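Local coordinates for protein integral membrane indolylacetylinositol arabinosyltransferase EmbB (Mycolicibacterium smegmatis MC2 155, PDB 7BVC) that probably acts as a membrane-embedded arabinosyltransferase that polymerises arabinose into the arabinan of cell-wall arabinogalactan, at residues L622-Y634 against F642-S655. Residues are numbered along the deposited sequence; the frame is centred on the assembly and turned at random.
Sequences LAFCFASTNGWWY and FNNSVPKVGGVQIS
Ser655 packs its CB against the end of helix 608-625: the carbon lies 3.3 Å from the carbonyl O of Ala623 and also reaches the O of Phe626. The methyl of Ala623 in turn meets the Ser655 backbone O, while CB of Ala627 closes on the Ser655 CB at 4.0 Å. Ser655 OG sits between its own backbone N and carbonyl carbon (chi1 64°), where it receives a weak hydrogen bond from Gln653 NE2. Beside this close meeting, Phe626 CD1 touches Ile654 CG2 more loosely, at 4.4 Å, and the Phe626 side chain also touches Met698 of helix 690-712.

Helices 608-625 and 654-675 follow one another as a membrane hairpin in the GT-C part of the protein, and the two segments make up most of its connection. In that loop, Pro647 sets its CD 3.3 Å from Ser628 O, and Thr629 meets mostly backbone of Ser645, its CA 3.6 Å from the Ser645 O. Further out, Asn630 N donates to Phe642 O over 3.1 Å, bent at 146° and approaching from above the carbonyl plane. CB of Asn630 packs on the Phe642 CB, and with CG anti to the backbone N (chi1 -166°) its amide runs on to Ser705 OG, to which ND2 is hydrogen-bonded. The Phe642 ring turns from Asn630 and takes Pro647 CA over the centre of one face, 3.8 Å above it.

The solvent side is thinner. Ser645 and exposed Asn644 both point their CB away from 622-634 and share little surface with it, and Asn644 ND2 bonds Val873 O instead.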
loop_
_atom_site.group_PDB
_atom_site.type_symbol
_atom_site.label_atom_id
_atom_site.label_comp_id
_atom_site.label_asym_id
_atom_site.label_seq_id
_atom_site.Cartn_x
_atom_site.Cartn_y
_atom_site.Cartn_z
ATOM N N LEU B 622 -23.897 1.534 -4.184
ATOM C CA LEU B 622 -23.751 2.248 -5.451
ATOM C C LEU B 622 -22.818 3.445 -5.299
ATOM O O LEU B 622 -21.922 3.665 -6.128
ATOM C CB LEU B 622 -25.119 2.694 -5.962
ATOM C CG LEU B 622 -25.764 1.838 -7.049
ATOM C CD1 LEU B 622 -27.096 2.433 -7.458
ATOM C CD2 LEU B 622 -24.842 1.720 -8.247
ATOM N N ALA B 623 -23.029 4.239 -4.245
ATOM C CA ALA B 623 -22.150 5.372 -3.972
ATOM C C ALA B 623 -20.706 4.924 -3.796
ATOM O O ALA B 623 -19.778 5.614 -4.232
ATOM C CB ALA B 623 -22.627 6.117 -2.726
ATOM N N PHE B 624 -20.495 3.778 -3.151
ATOM C CA PHE B 624 -19.138 3.259 -3.019
ATOM C C PHE B 624 -18.562 2.878 -4.378
ATOM O O PHE B 624 -17.374 3.092 -4.637
ATOM C CB PHE B 624 -19.106 2.056 -2.080
ATOM C CG PHE B 624 -17.838 1.258 -2.172
ATOM C CD1 PHE B 624 -16.675 1.715 -1.578
ATOM C CD2 PHE B 624 -17.806 0.057 -2.858
ATOM C CE1 PHE B 624 -15.504 0.988 -1.667
ATOM C CE2 PHE B 624 -16.636 -0.673 -2.949
ATOM C CZ PHE B 624 -15.486 -0.206 -2.352
ATOM N N CYS B 625 -19.388 2.294 -5.250
ATOM C CA CYS B 625 -18.915 1.894 -6.572
ATOM C C CYS B 625 -18.465 3.099 -7.386
ATOM O O CYS B 625 -17.387 3.086 -7.991
ATOM C CB CYS B 625 -20.011 1.137 -7.320
ATOM S SG CYS B 625 -20.437 -0.456 -6.610
ATOM N N PHE B 626 -19.279 4.152 -7.416
ATOM C CA PHE B 626 -19.033 5.283 -8.305
ATOM C C PHE B 626 -17.976 6.257 -7.785
ATOM O O PHE B 626 -17.909 7.388 -8.279
ATOM C CB PHE B 626 -20.337 6.032 -8.579
ATOM C CG PHE B 626 -20.992 5.639 -9.865
ATOM C CD1 PHE B 626 -20.630 6.247 -11.051
ATOM C CD2 PHE B 626 -21.965 4.656 -9.892
ATOM C CE1 PHE B 626 -21.227 5.889 -12.239
ATOM C CE2 PHE B 626 -22.565 4.291 -11.080
ATOM C CZ PHE B 626 -22.195 4.911 -12.254
ATOM N N ALA B 627 -17.153 5.863 -6.816
ATOM C CA ALA B 627 -16.171 6.754 -6.204
ATOM C C ALA B 627 -14.755 6.488 -6.698
ATOM O O ALA B 627 -13.801 6.552 -5.920
ATOM C CB ALA B 627 -16.234 6.646 -4.686
ATOM N N SER B 628 -14.583 6.188 -7.982
ATOM C CA SER B 628 -13.263 5.918 -8.536
ATOM C C SER B 628 -13.239 6.361 -9.993
ATOM O O SER B 628 -14.213 6.909 -10.513
ATOM C CB SER B 628 -12.903 4.439 -8.398
ATOM O OG SER B 628 -11.551 4.216 -8.750
ATOM N N THR B 629 -12.110 6.116 -10.652
ATOM C CA THR B 629 -11.944 6.498 -12.044
ATOM C C THR B 629 -12.607 5.476 -12.966
ATOM O O THR B 629 -13.086 4.424 -12.537
ATOM C CB THR B 629 -10.464 6.636 -12.393
ATOM O OG1 THR B 629 -9.869 5.337 -12.485
ATOM C CG2 THR B 629 -9.741 7.440 -11.328
ATOM N N ASN B 630 -12.628 5.800 -14.257
ATOM C CA ASN B 630 -13.249 4.938 -15.256
ATOM C C ASN B 630 -12.218 4.456 -16.270
ATOM O O ASN B 630 -12.480 4.451 -17.476
ATOM C CB ASN B 630 -14.389 5.679 -15.959
ATOM C CG ASN B 630 -15.287 4.751 -16.746
ATOM O OD1 ASN B 630 -15.498 3.601 -16.365
ATOM N ND2 ASN B 630 -15.816 5.244 -17.857
ATOM N N GLY B 631 -11.042 4.064 -15.794
ATOM C CA GLY B 631 -9.939 3.691 -16.664
ATOM C C GLY B 631 -9.857 2.190 -16.886
ATOM O O GLY B 631 -10.148 1.400 -15.987
ATOM N N TRP B 632 -9.460 1.813 -18.095
ATOM C CA TRP B 632 -9.162 0.437 -18.461
ATOM C C TRP B 632 -7.651 0.286 -18.624
ATOM O O TRP B 632 -6.887 1.228 -18.402
ATOM C CB TRP B 632 -9.936 0.044 -19.718
ATOM C CG TRP B 632 -11.401 0.354 -19.612
ATOM C CD1 TRP B 632 -12.011 1.535 -19.912
ATOM C CD2 TRP B 632 -12.437 -0.526 -19.161
ATOM N NE1 TRP B 632 -13.361 1.444 -19.683
ATOM C CE2 TRP B 632 -13.648 0.188 -19.221
ATOM C CE3 TRP B 632 -12.458 -1.852 -18.714
ATOM C CZ2 TRP B 632 -14.865 -0.377 -18.851
ATOM C CZ3 TRP B 632 -13.667 -2.408 -18.349
ATOM C CH2 TRP B 632 -14.855 -1.674 -18.420
ATOM N N TRP B 633 -7.209 -0.909 -19.018
ATOM C CA TRP B 633 -5.838 -1.299 -18.684
ATOM C C TRP B 633 -4.784 -0.719 -19.626
ATOM O O TRP B 633 -3.987 0.135 -19.225
ATOM C CB TRP B 633 -5.736 -2.824 -18.633
ATOM C CG TRP B 633 -5.868 -3.360 -17.246
ATOM C CD1 TRP B 633 -6.857 -4.168 -16.769
ATOM C CD2 TRP B 633 -4.991 -3.106 -16.144
ATOM N NE1 TRP B 633 -6.645 -4.442 -15.440
ATOM C CE2 TRP B 633 -5.504 -3.801 -15.034
ATOM C CE3 TRP B 633 -3.817 -2.364 -15.991
ATOM C CZ2 TRP B 633 -4.886 -3.776 -13.788
ATOM C CZ3 TRP B 633 -3.205 -2.339 -14.755
ATOM C CH2 TRP B 633 -3.740 -3.041 -13.669
ATOM N N TYR B 634 -4.754 -1.160 -20.883
ATOM C CA TYR B 634 -3.664 -0.754 -21.768
ATOM C C TYR B 634 -4.143 0.028 -22.981
ATOM O O TYR B 634 -3.745 1.183 -23.158
ATOM C CB TYR B 634 -2.859 -1.989 -22.203
ATOM C CG TYR B 634 -1.854 -1.708 -23.295
ATOM C CD1 TYR B 634 -0.995 -0.621 -23.210
ATOM C CD2 TYR B 634 -1.767 -2.525 -24.412
ATOM C CE1 TYR B 634 -0.081 -0.355 -24.206
ATOM C CE2 TYR B 634 -0.853 -2.267 -25.413
ATOM C CZ TYR B 634 -0.014 -1.179 -25.303
ATOM O OH TYR B 634 0.898 -0.910 -26.296
ATOM N N PHE B 642 -14.269 9.115 -18.690
ATOM C CA PHE B 642 -13.681 9.627 -17.460
ATOM C C PHE B 642 -12.479 8.781 -17.062
ATOM O O PHE B 642 -12.347 8.377 -15.903
ATOM C CB PHE B 642 -14.719 9.652 -16.338
ATOM C CG PHE B 642 -15.636 10.840 -16.388
ATOM C CD1 PHE B 642 -15.201 12.084 -15.964
ATOM C CD2 PHE B 642 -16.930 10.714 -16.858
ATOM C CE1 PHE B 642 -16.040 13.177 -16.011
ATOM C CE2 PHE B 642 -17.771 11.804 -16.907
ATOM C CZ PHE B 642 -17.326 13.035 -16.483
ATOM N N ASN B 643 -11.601 8.511 -18.030
ATOM C CA ASN B 643 -10.569 7.493 -17.876
ATOM C C ASN B 643 -9.531 7.819 -16.810
ATOM O O ASN B 643 -8.844 6.905 -16.344
ATOM C CB ASN B 643 -9.882 7.262 -19.224
ATOM C CG ASN B 643 -9.284 8.527 -19.802
ATOM O OD1 ASN B 643 -9.284 9.576 -19.164
ATOM N ND2 ASN B 643 -8.775 8.433 -21.023
ATOM N N ASN B 644 -9.389 9.085 -16.408
ATOM C CA ASN B 644 -8.355 9.423 -15.437
ATOM C C ASN B 644 -8.852 10.417 -14.396
ATOM O O ASN B 644 -8.069 11.227 -13.886
ATOM C CB ASN B 644 -7.112 9.982 -16.129
ATOM C CG ASN B 644 -7.453 10.976 -17.217
ATOM O OD1 ASN B 644 -8.520 11.590 -17.201
ATOM N ND2 ASN B 644 -6.548 11.139 -18.171
ATOM N N SER B 645 -10.137 10.372 -14.062
ATOM C CA SER B 645 -10.694 11.277 -13.068
ATOM C C SER B 645 -12.006 10.703 -12.561
ATOM O O SER B 645 -12.623 9.851 -13.205
ATOM C CB SER B 645 -10.904 12.682 -13.639
ATOM O OG SER B 645 -11.608 12.631 -14.867
ATOM N N VAL B 646 -12.424 11.185 -11.396
ATOM C CA VAL B 646 -13.687 10.771 -10.791
ATOM C C VAL B 646 -14.821 11.455 -11.544
ATOM O O VAL B 646 -14.739 12.662 -11.813
ATOM C CB VAL B 646 -13.719 11.104 -9.292
ATOM C CG1 VAL B 646 -15.007 10.607 -8.660
ATOM C CG2 VAL B 646 -12.513 10.500 -8.595
ATOM N N PRO B 647 -15.877 10.732 -11.919
ATOM C CA PRO B 647 -16.976 11.360 -12.658
ATOM C C PRO B 647 -17.599 12.515 -11.889
ATOM O O PRO B 647 -17.684 12.503 -10.660
ATOM C CB PRO B 647 -17.975 10.214 -12.842
ATOM C CG PRO B 647 -17.138 8.989 -12.809
ATOM C CD PRO B 647 -16.028 9.270 -11.841
ATOM N N LYS B 648 -18.037 13.525 -12.638
ATOM C CA LYS B 648 -18.655 14.711 -12.063
ATOM C C LYS B 648 -19.766 15.180 -12.988
ATOM O O LYS B 648 -19.584 15.221 -14.208
ATOM C CB LYS B 648 -17.631 15.833 -11.862
ATOM C CG LYS B 648 -16.671 15.610 -10.710
ATOM C CD LYS B 648 -15.788 16.824 -10.495
ATOM C CE LYS B 648 -14.778 16.578 -9.389
ATOM N NZ LYS B 648 -13.832 15.486 -9.741
ATOM N N VAL B 649 -20.909 15.538 -12.405
ATOM C CA VAL B 649 -22.048 16.036 -13.166
ATOM C C VAL B 649 -21.954 17.557 -13.206
ATOM O O VAL B 649 -22.903 18.249 -13.589
ATOM C CB VAL B 649 -23.376 15.553 -12.548
ATOM C CG1 VAL B 649 -23.671 16.295 -11.250
ATOM C CG2 VAL B 649 -24.529 15.673 -13.544
ATOM N N GLY B 650 -20.790 18.079 -12.834
ATOM C CA GLY B 650 -20.571 19.508 -12.755
ATOM C C GLY B 650 -20.375 19.961 -11.325
ATOM O O GLY B 650 -21.342 20.114 -10.574
ATOM N N GLY B 651 -19.122 20.181 -10.938
ATOM C CA GLY B 651 -18.811 20.575 -9.580
ATOM C C GLY B 651 -18.862 19.427 -8.593
ATOM O O GLY B 651 -17.848 19.080 -7.979
ATOM N N VAL B 652 -20.036 18.828 -8.433
ATOM C CA VAL B 652 -20.245 17.757 -7.466
ATOM C C VAL B 652 -20.043 16.412 -8.146
ATOM O O VAL B 652 -20.382 16.233 -9.323
ATOM C CB VAL B 652 -21.645 17.858 -6.832
ATOM C CG1 VAL B 652 -21.778 19.156 -6.057
ATOM C CG2 VAL B 652 -22.723 17.762 -7.895
ATOM N N GLN B 653 -19.479 15.463 -7.406
ATOM C CA GLN B 653 -19.272 14.119 -7.922
ATOM C C GLN B 653 -20.606 13.385 -8.021
ATOM O O GLN B 653 -21.664 13.898 -7.646
ATOM C CB GLN B 653 -18.296 13.359 -7.031
ATOM C CG GLN B 653 -17.001 14.099 -6.761
ATOM C CD GLN B 653 -15.974 13.236 -6.061
ATOM O OE1 GLN B 653 -14.819 13.628 -5.904
ATOM N NE2 GLN B 653 -16.392 12.052 -5.632
ATOM N N ILE B 654 -20.557 12.159 -8.537
ATOM C CA ILE B 654 -21.750 11.326 -8.623
ATOM C C ILE B 654 -21.923 10.439 -7.394
ATOM O O ILE B 654 -23.064 10.105 -7.041
ATOM C CB ILE B 654 -21.730 10.471 -9.908
ATOM C CG1 ILE B 654 -21.463 11.354 -11.124
ATOM C CG2 ILE B 654 -23.047 9.740 -10.095
ATOM C CD1 ILE B 654 -21.630 10.640 -12.445
ATOM N N SER B 655 -20.833 10.068 -6.718
ATOM C CA SER B 655 -20.960 9.302 -5.486
ATOM C C SER B 655 -21.601 10.127 -4.378
ATOM O O SER B 655 -22.267 9.569 -3.499
ATOM C CB SER B 655 -19.592 8.789 -5.041
ATOM O OG SER B 655 -18.728 9.864 -4.724
#